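Local atomic coordinates of synaptic vesicle membrane protein VAT-1 homolog-like (Homo sapiens, PDB entry 4A27), a protein that probably acts as an oxidoreductase of the quinone oxidoreductase subfamily of zinc-containing alcohol dehydrogenases. Residues Val63-Leu75 against Ser116-Val128. Sequence-based numbering, arbitrary orientation.
Sequences VPGFECSGIVEAL and SFSEAAAFPMNFV
The Phe117 ring presents its edge to the strand: Gly70 O lies near the ring plane, 3.7 Å from Phe117 CE1, and Ser69 OG also sits at that edge, while Ile71 CG1 packs obliquely on Phe117 CZ at 3.8 Å. Arg87 adds a cation-pi contact to the same ring. The second flat group, the Glu67 carboxylate, is met from above its plane, by 46°, where Met125 N donates to Glu67 OE2 (2.9 Å, 158° at the hydrogen). Pro124 CD closes on Glu67 OE2 at 3.1 Å, and Met125 CG lies 3.4 Å from Glu67 CD. Glu67 reaches this point because CG is anti to the backbone N (chi1 171°) and the chain runs straight on to the carboxylate. A water donates to Glu67 OE2 and accepts from Asn126 N, tying the carboxylate to a second amide in the N-terminal part of helix 124-137; Glu67 OE1 turns to Lys337 in a salt bridge and to Asn43. Ser69 OG donates to Phe117 O at 2.6 Å, and this carbonyl also accepts the helical bond from Ala121 N, the two donors arriving from opposite faces of its plane. Ser69 CB meets Ala120 CB at 3.7 Å. The contact, buried within the fold, packs helix 117-121, obliquely antiparallel, and the N-terminal part of helix 124-137 against strand 67-75 of the GroES-like domain's sheet. An alanine in place of Glu67 would probably leave Met125 N without its acceptor and Lys337 without its charge partner. The buried carboxylate is satisfied by Lys337, Asn43, Met125 N and the water, so that one side chain joins strand 67-75 to helix 124-137 and to strand 337-341.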
# COMPACT_ATOMS: atom_id res chain seq x y z
N VAL A 63 -15.57 -22.48 -23.47
CA VAL A 63 -16.74 -22.09 -22.71
C VAL A 63 -16.24 -20.92 -21.81
O VAL A 63 -15.29 -21.09 -21.03
CB VAL A 63 -17.30 -23.28 -21.92
CG1 VAL A 63 -18.56 -22.84 -21.06
CG2 VAL A 63 -17.64 -24.49 -22.85
N PRO A 64 -16.80 -19.71 -21.99
CA PRO A 64 -16.39 -18.59 -21.11
C PRO A 64 -16.99 -18.63 -19.70
O PRO A 64 -17.79 -19.51 -19.38
CB PRO A 64 -16.97 -17.37 -21.81
CG PRO A 64 -17.55 -17.85 -23.09
CD PRO A 64 -17.84 -19.29 -22.93
N GLY A 65 -16.54 -17.68 -18.87
CA GLY A 65 -17.11 -17.39 -17.56
C GLY A 65 -16.27 -17.88 -16.42
O GLY A 65 -15.71 -19.00 -16.47
N PHE A 66 -16.21 -17.08 -15.36
CA PHE A 66 -15.32 -17.31 -14.22
C PHE A 66 -16.01 -17.46 -12.86
O PHE A 66 -15.36 -17.72 -11.85
CB PHE A 66 -14.33 -16.16 -14.12
CG PHE A 66 -13.45 -16.05 -15.31
CD1 PHE A 66 -12.40 -16.94 -15.51
CD2 PHE A 66 -13.69 -15.10 -16.27
CE1 PHE A 66 -11.61 -16.86 -16.63
CE2 PHE A 66 -12.89 -15.01 -17.38
CZ PHE A 66 -11.85 -15.90 -17.56
N GLU A 67 -17.33 -17.27 -12.83
CA GLU A 67 -18.04 -17.06 -11.55
C GLU A 67 -19.39 -17.69 -11.71
O GLU A 67 -20.06 -17.41 -12.68
CB GLU A 67 -18.16 -15.56 -11.32
CG GLU A 67 -19.01 -15.07 -10.19
CD GLU A 67 -19.01 -13.54 -10.16
OE1 GLU A 67 -19.04 -12.88 -11.24
OE2 GLU A 67 -18.93 -13.03 -9.05
N CYS A 68 -19.79 -18.54 -10.78
CA CYS A 68 -21.07 -19.17 -10.85
C CYS A 68 -21.57 -19.52 -9.46
O CYS A 68 -20.82 -19.42 -8.47
CB CYS A 68 -20.99 -20.45 -11.71
SG CYS A 68 -20.07 -21.82 -10.89
N SER A 69 -22.84 -19.92 -9.39
CA SER A 69 -23.39 -20.50 -8.15
C SER A 69 -24.28 -21.68 -8.53
O SER A 69 -24.80 -21.76 -9.64
CB SER A 69 -24.19 -19.46 -7.35
OG SER A 69 -25.34 -19.03 -8.09
N GLY A 70 -24.43 -22.61 -7.61
CA GLY A 70 -25.32 -23.72 -7.84
C GLY A 70 -25.28 -24.76 -6.71
O GLY A 70 -24.94 -24.43 -5.56
N ILE A 71 -25.64 -26.00 -7.04
CA ILE A 71 -25.79 -27.10 -6.07
C ILE A 71 -24.73 -28.17 -6.32
O ILE A 71 -24.50 -28.55 -7.47
CB ILE A 71 -27.22 -27.70 -6.16
CG1 ILE A 71 -28.25 -26.64 -5.81
CG2 ILE A 71 -27.41 -28.90 -5.22
CD1 ILE A 71 -29.72 -27.14 -5.92
N VAL A 72 -24.01 -28.56 -5.26
CA VAL A 72 -23.05 -29.65 -5.34
C VAL A 72 -23.79 -30.93 -5.67
O VAL A 72 -24.66 -31.41 -4.91
CB VAL A 72 -22.27 -29.87 -4.02
CG1 VAL A 72 -21.29 -31.05 -4.16
CG2 VAL A 72 -21.55 -28.61 -3.60
N GLU A 73 -23.44 -31.47 -6.83
CA GLU A 73 -24.09 -32.66 -7.38
C GLU A 73 -23.23 -33.91 -7.23
O GLU A 73 -23.76 -35.00 -7.26
CB GLU A 73 -24.45 -32.40 -8.84
CG GLU A 73 -25.08 -33.55 -9.56
CD GLU A 73 -25.77 -33.13 -10.83
OE1 GLU A 73 -26.77 -32.37 -10.76
OE2 GLU A 73 -25.31 -33.55 -11.92
N ALA A 74 -21.91 -33.75 -7.10
CA ALA A 74 -21.01 -34.90 -6.85
C ALA A 74 -19.64 -34.47 -6.32
O ALA A 74 -19.15 -33.36 -6.64
CB ALA A 74 -20.86 -35.75 -8.13
N LEU A 75 -19.01 -35.34 -5.52
CA LEU A 75 -17.69 -35.08 -4.91
C LEU A 75 -16.60 -35.85 -5.62
O LEU A 75 -16.81 -36.97 -6.07
CB LEU A 75 -17.68 -35.46 -3.43
CG LEU A 75 -18.74 -34.76 -2.56
CD1 LEU A 75 -18.48 -34.99 -1.07
CD2 LEU A 75 -18.77 -33.28 -2.86
N SER A 116 -29.89 -16.09 -2.29
CA SER A 116 -30.46 -16.72 -3.47
C SER A 116 -29.31 -17.03 -4.42
O SER A 116 -28.19 -16.52 -4.22
CB SER A 116 -31.40 -15.75 -4.17
OG SER A 116 -30.64 -14.70 -4.72
N PHE A 117 -29.56 -17.86 -5.43
CA PHE A 117 -28.49 -18.24 -6.38
C PHE A 117 -28.04 -17.05 -7.22
O PHE A 117 -26.84 -16.95 -7.55
CB PHE A 117 -28.90 -19.39 -7.30
CG PHE A 117 -29.07 -20.70 -6.58
CD1 PHE A 117 -27.96 -21.37 -6.08
CD2 PHE A 117 -30.33 -21.23 -6.35
CE1 PHE A 117 -28.10 -22.57 -5.40
CE2 PHE A 117 -30.48 -22.42 -5.65
CZ PHE A 117 -29.36 -23.09 -5.18
N SER A 118 -28.97 -16.17 -7.59
CA SER A 118 -28.64 -14.99 -8.39
C SER A 118 -27.76 -14.01 -7.57
O SER A 118 -26.77 -13.52 -8.07
CB SER A 118 -29.89 -14.29 -8.95
OG SER A 118 -30.74 -13.86 -7.90
N GLU A 119 -28.10 -13.74 -6.32
CA GLU A 119 -27.20 -12.96 -5.45
C GLU A 119 -25.80 -13.56 -5.33
O GLU A 119 -24.81 -12.82 -5.29
CB GLU A 119 -27.75 -12.91 -4.03
CG GLU A 119 -28.60 -11.73 -3.71
CD GLU A 119 -28.99 -11.69 -2.23
OE1 GLU A 119 -29.49 -12.70 -1.69
OE2 GLU A 119 -28.80 -10.65 -1.60
N ALA A 120 -25.74 -14.90 -5.17
CA ALA A 120 -24.51 -15.60 -4.94
C ALA A 120 -23.55 -15.51 -6.13
O ALA A 120 -22.35 -15.39 -5.93
CB ALA A 120 -24.77 -17.13 -4.56
N ALA A 121 -24.10 -15.55 -7.34
CA ALA A 121 -23.28 -15.43 -8.57
C ALA A 121 -22.85 -14.01 -8.76
O ALA A 121 -22.07 -13.72 -9.64
CB ALA A 121 -24.08 -15.87 -9.82
N ALA A 122 -23.51 -13.10 -8.04
CA ALA A 122 -23.15 -11.70 -8.05
C ALA A 122 -22.12 -11.33 -7.02
O ALA A 122 -21.72 -10.16 -6.96
CB ALA A 122 -24.39 -10.88 -7.81
N PHE A 123 -21.82 -12.26 -6.12
CA PHE A 123 -21.09 -11.97 -4.88
C PHE A 123 -19.52 -12.00 -5.01
O PHE A 123 -18.88 -10.97 -4.83
CB PHE A 123 -21.56 -12.96 -3.82
CG PHE A 123 -21.22 -12.59 -2.43
CD1 PHE A 123 -21.96 -11.63 -1.76
CD2 PHE A 123 -20.14 -13.18 -1.78
CE1 PHE A 123 -21.65 -11.28 -0.45
CE2 PHE A 123 -19.83 -12.83 -0.45
CZ PHE A 123 -20.60 -11.88 0.20
N PRO A 124 -18.92 -13.16 -5.38
CA PRO A 124 -17.46 -13.35 -5.28
C PRO A 124 -16.55 -12.40 -6.04
O PRO A 124 -15.68 -11.79 -5.44
CB PRO A 124 -17.22 -14.79 -5.81
CG PRO A 124 -18.51 -15.30 -6.22
CD PRO A 124 -19.53 -14.22 -6.20
N MET A 125 -16.71 -12.25 -7.35
CA MET A 125 -15.81 -11.38 -8.09
C MET A 125 -15.83 -9.96 -7.52
O MET A 125 -14.78 -9.43 -7.15
CB MET A 125 -16.12 -11.36 -9.58
CG MET A 125 -15.70 -12.64 -10.33
SD MET A 125 -13.91 -12.75 -10.59
CE MET A 125 -13.82 -11.75 -12.10
N ASN A 126 -17.03 -9.36 -7.48
CA ASN A 126 -17.13 -7.96 -7.12
C ASN A 126 -16.72 -7.70 -5.68
O ASN A 126 -15.95 -6.75 -5.41
CB ASN A 126 -18.51 -7.37 -7.40
CG ASN A 126 -18.85 -7.29 -8.89
OD1 ASN A 126 -17.98 -7.40 -9.75
ND2 ASN A 126 -20.12 -7.10 -9.20
N PHE A 127 -17.22 -8.51 -4.75
CA PHE A 127 -16.98 -8.21 -3.35
C PHE A 127 -15.57 -8.60 -2.89
O PHE A 127 -14.98 -7.88 -2.07
CB PHE A 127 -18.05 -8.78 -2.43
CG PHE A 127 -19.31 -7.95 -2.40
CD1 PHE A 127 -20.24 -8.04 -3.43
CD2 PHE A 127 -19.52 -7.03 -1.38
CE1 PHE A 127 -21.38 -7.22 -3.44
CE2 PHE A 127 -20.67 -6.21 -1.37
CZ PHE A 127 -21.59 -6.32 -2.41
N VAL A 128 -15.00 -9.68 -3.43
CA VAL A 128 -13.63 -10.02 -3.07
C VAL A 128 -12.70 -8.93 -3.64
O VAL A 128 -11.77 -8.51 -2.99
CB VAL A 128 -13.21 -11.46 -3.55
CG1 VAL A 128 -11.77 -11.69 -3.32
CG2 VAL A 128 -14.03 -12.56 -2.82
O HOH W 1 -19.27 -10.49 -8.48